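Local atomic coordinates of hydrolase (Thermococcus thioreducens, PDB entry 6IAH), a protein that binds magnesium and probably hydrolyses phosphate esters, possibly including phosphoglycolate, as a phosphatase of the haloacid dehalogenase superfamily. Residues 1-6 and 230-235. Residues are numbered along the deposited sequence; the frame is centred on the assembly and turned at random. Where two conformers were deposited one is given.
With MG (magnesium ion), chain B.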
loop_
_atom_site.group_PDB
_atom_site.type_symbol
_atom_site.label_atom_id
_atom_site.label_comp_id
_atom_site.label_asym_id
_atom_site.label_seq_id
_atom_site.Cartn_x
_atom_site.Cartn_y
_atom_site.Cartn_z
ATOM N N MET A 1 -3.867 -24.397 -11.111
ATOM C CA MET A 1 -3.061 -23.215 -11.434
ATOM C C MET A 1 -3.351 -22.189 -10.346
ATOM O O MET A 1 -4.499 -22.086 -9.881
ATOM C CB MET A 1 -3.453 -22.670 -12.834
ATOM C CG MET A 1 -3.361 -23.683 -13.980
ATOM S SD MET A 1 -1.668 -24.098 -14.468
ATOM C CE MET A 1 -1.154 -22.497 -15.117
ATOM N N TRP A 2 -2.330 -21.416 -9.958
ATOM C CA TRP A 2 -2.474 -20.335 -8.961
ATOM C C TRP A 2 -2.905 -19.063 -9.646
ATOM O O TRP A 2 -2.388 -18.759 -10.689
ATOM C CB TRP A 2 -1.155 -20.063 -8.285
ATOM C CG TRP A 2 -0.815 -21.015 -7.132
ATOM C CD1 TRP A 2 -0.116 -22.147 -7.231
ATOM C CD2 TRP A 2 -1.147 -20.868 -5.738
ATOM N NE1 TRP A 2 0.028 -22.730 -6.007
ATOM C CE2 TRP A 2 -0.622 -21.981 -5.068
ATOM C CE3 TRP A 2 -1.833 -19.917 -4.994
ATOM C CZ2 TRP A 2 -0.742 -22.140 -3.691
ATOM C CZ3 TRP A 2 -1.915 -20.048 -3.638
ATOM C CH2 TRP A 2 -1.396 -21.159 -2.984
ATOM N N ILE A 3 -3.845 -18.355 -9.053
ATOM C CA ILE A 3 -4.049 -16.939 -9.348
ATOM C C ILE A 3 -3.728 -16.178 -8.017
ATOM O O ILE A 3 -4.406 -16.324 -7.015
ATOM C CB ILE A 3 -5.449 -16.641 -9.847
ATOM C CG1 ILE A 3 -5.776 -17.455 -11.126
ATOM C CG2 ILE A 3 -5.647 -15.157 -10.081
ATOM C CD1 ILE A 3 -7.199 -17.345 -11.563
ATOM N N VAL A 4 -2.676 -15.378 -8.065
ATOM C CA VAL A 4 -2.165 -14.613 -6.940
ATOM C C VAL A 4 -2.381 -13.149 -7.225
ATOM O O VAL A 4 -2.113 -12.689 -8.334
ATOM C CB VAL A 4 -0.738 -14.916 -6.672
ATOM C CG1 VAL A 4 -0.306 -14.335 -5.318
ATOM C CG2 VAL A 4 -0.539 -16.439 -6.603
ATOM N N PHE A 5 -2.865 -12.444 -6.225
ATOM C CA PHE A 5 -3.234 -11.017 -6.385
ATOM C C PHE A 5 -2.389 -10.135 -5.443
ATOM O O PHE A 5 -2.046 -10.489 -4.293
ATOM C CB PHE A 5 -4.701 -10.771 -5.984
ATOM C CG PHE A 5 -5.685 -11.710 -6.568
ATOM C CD1 PHE A 5 -6.241 -11.449 -7.812
ATOM C CD2 PHE A 5 -6.133 -12.833 -5.820
ATOM C CE1 PHE A 5 -7.181 -12.308 -8.344
ATOM C CE2 PHE A 5 -7.072 -13.694 -6.347
ATOM C CZ PHE A 5 -7.620 -13.413 -7.619
ATOM N N ASP A 6 -2.076 -8.955 -5.940
ATOM C CA ASP A 6 -1.862 -7.774 -5.112
ATOM C C ASP A 6 -3.235 -7.355 -4.565
ATOM O O ASP A 6 -4.272 -7.705 -5.136
ATOM C CB ASP A 6 -1.250 -6.647 -5.982
ATOM C CG ASP A 6 -0.938 -5.349 -5.195
ATOM O OD1 ASP A 6 -0.480 -5.394 -4.037
ATOM O OD2 ASP A 6 -1.169 -4.276 -5.779
ATOM N N ASN A 230 -11.596 -8.196 -12.538
ATOM C CA ASN A 230 -12.844 -8.956 -12.766
ATOM C C ASN A 230 -12.873 -9.475 -14.165
ATOM O O ASN A 230 -13.283 -10.607 -14.382
ATOM C CB ASN A 230 -14.085 -8.059 -12.507
ATOM C CG ASN A 230 -14.208 -7.682 -11.050
ATOM O OD1 ASN A 230 -14.006 -8.530 -10.158
ATOM N ND2 ASN A 230 -14.506 -6.414 -10.786
ATOM N N GLU A 231 -12.438 -8.658 -15.126
ATOM C CA GLU A 231 -12.347 -9.133 -16.511
ATOM C C GLU A 231 -11.319 -10.250 -16.577
ATOM O O GLU A 231 -11.524 -11.273 -17.237
ATOM C CB GLU A 231 -11.957 -8.003 -17.444
ATOM C CG GLU A 231 -11.800 -8.414 -18.896
ATOM C CD GLU A 231 -11.563 -7.182 -19.745
ATOM O OE1 GLU A 231 -12.539 -6.435 -19.903
ATOM O OE2 GLU A 231 -10.401 -6.886 -20.116
ATOM N N PHE A 232 -10.218 -10.051 -15.880
ATOM C CA PHE A 232 -9.253 -11.129 -15.779
ATOM C C PHE A 232 -9.862 -12.429 -15.265
ATOM O O PHE A 232 -9.660 -13.537 -15.843
ATOM C CB PHE A 232 -8.048 -10.739 -14.932
ATOM C CG PHE A 232 -7.081 -11.884 -14.838
ATOM C CD1 PHE A 232 -6.268 -12.164 -15.920
ATOM C CD2 PHE A 232 -7.170 -12.790 -13.803
ATOM C CE1 PHE A 232 -5.440 -13.237 -15.918
ATOM C CE2 PHE A 232 -6.343 -13.917 -13.814
ATOM C CZ PHE A 232 -5.501 -14.106 -14.865
ATOM N N LEU A 233 -10.599 -12.342 -14.164
ATOM C CA LEU A 233 -11.160 -13.577 -13.568
ATOM C C LEU A 233 -12.218 -14.226 -14.440
ATOM O O LEU A 233 -12.263 -15.427 -14.544
ATOM C CB LEU A 233 -11.729 -13.350 -12.177
ATOM C CG LEU A 233 -10.650 -13.188 -11.101
ATOM C CD1 LEU A 233 -11.300 -12.710 -9.824
ATOM C CD2 LEU A 233 -9.814 -14.445 -10.822
ATOM N N GLU A 234 -13.029 -13.417 -15.107
ATOM C CA GLU A 234 -13.989 -13.933 -16.048
ATOM C C GLU A 234 -13.341 -14.630 -17.239
ATOM O O GLU A 234 -13.769 -15.705 -17.602
ATOM C CB GLU A 234 -14.833 -12.787 -16.580
ATOM C CG GLU A 234 -15.845 -12.358 -15.599
ATOM C CD GLU A 234 -16.610 -11.146 -16.090
ATOM O OE1 GLU A 234 -16.048 -10.358 -16.887
ATOM O OE2 GLU A 234 -17.780 -11.031 -15.665
ATOM N N ASN A 235 -12.289 -14.032 -17.813
ATOM C CA ASN A 235 -11.553 -14.698 -18.898
ATOM C C ASN A 235 -10.965 -16.002 -18.413
ATOM O O ASN A 235 -11.065 -16.999 -19.089
ATOM C CB ASN A 235 -10.431 -13.828 -19.419
ATOM C CG ASN A 235 -10.936 -12.592 -20.122
ATOM O OD1 ASN A 235 -12.101 -12.490 -20.446
ATOM N ND2 ASN A 235 -10.055 -11.648 -20.343
HETATM MG MG MG B . -0.798 -2.396 -5.761
HETATM O O HOH W 1 -0.249 -2.393 -3.838
HETATM O O HOH W 2 -0.807 -0.404 -5.810
HETATM O O HOH W 3 1.186 -2.721 -6.401
#
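Both branches of Ile3 reach the helix, one to Phe232 and the other mainly to Leu233. CB points from the strand toward the helix and divides there. With CG1 beside the backbone N (chi1 -58°), CG2 stands anti to the N and ends 4.0 Å from Phe232 CE2, approaching that ring obliquely. Along the other branch, a chi2 of 172° sets CD1 anti to CA. Ile3 CD1 lies 4.0 Å from Leu233 CD2. It is also 4.2 Å from Phe232 CE2. Leu233 CD2 is shared, sitting 4.0 Å from Phe5 CZ, at the edge of that ring and near its plane. All three residue pairs meet carbon to carbon, and no hydrogen bond crosses; 148 Å² is buried. Strand 2-5 and the 230-235 portion of helix 229-239 run nearly antiparallel (176°), their axes 11.7 Å apart, the spacing of a helix layered on a sheet. The strand leads to Asp6, whose OD2 binds magnesium with Asp8 O, Asp199 OD1 and three waters, consistent with the HAD DxD motif. Strand 2-5 lies centrally in the parallel sheet, between strands 145-149 and 194-198; Phe232 also touches Val195 and Ile197 of the latter, while Phe5 and Leu233 reach Leu137 and Leu136, respectively, of helix 134-141.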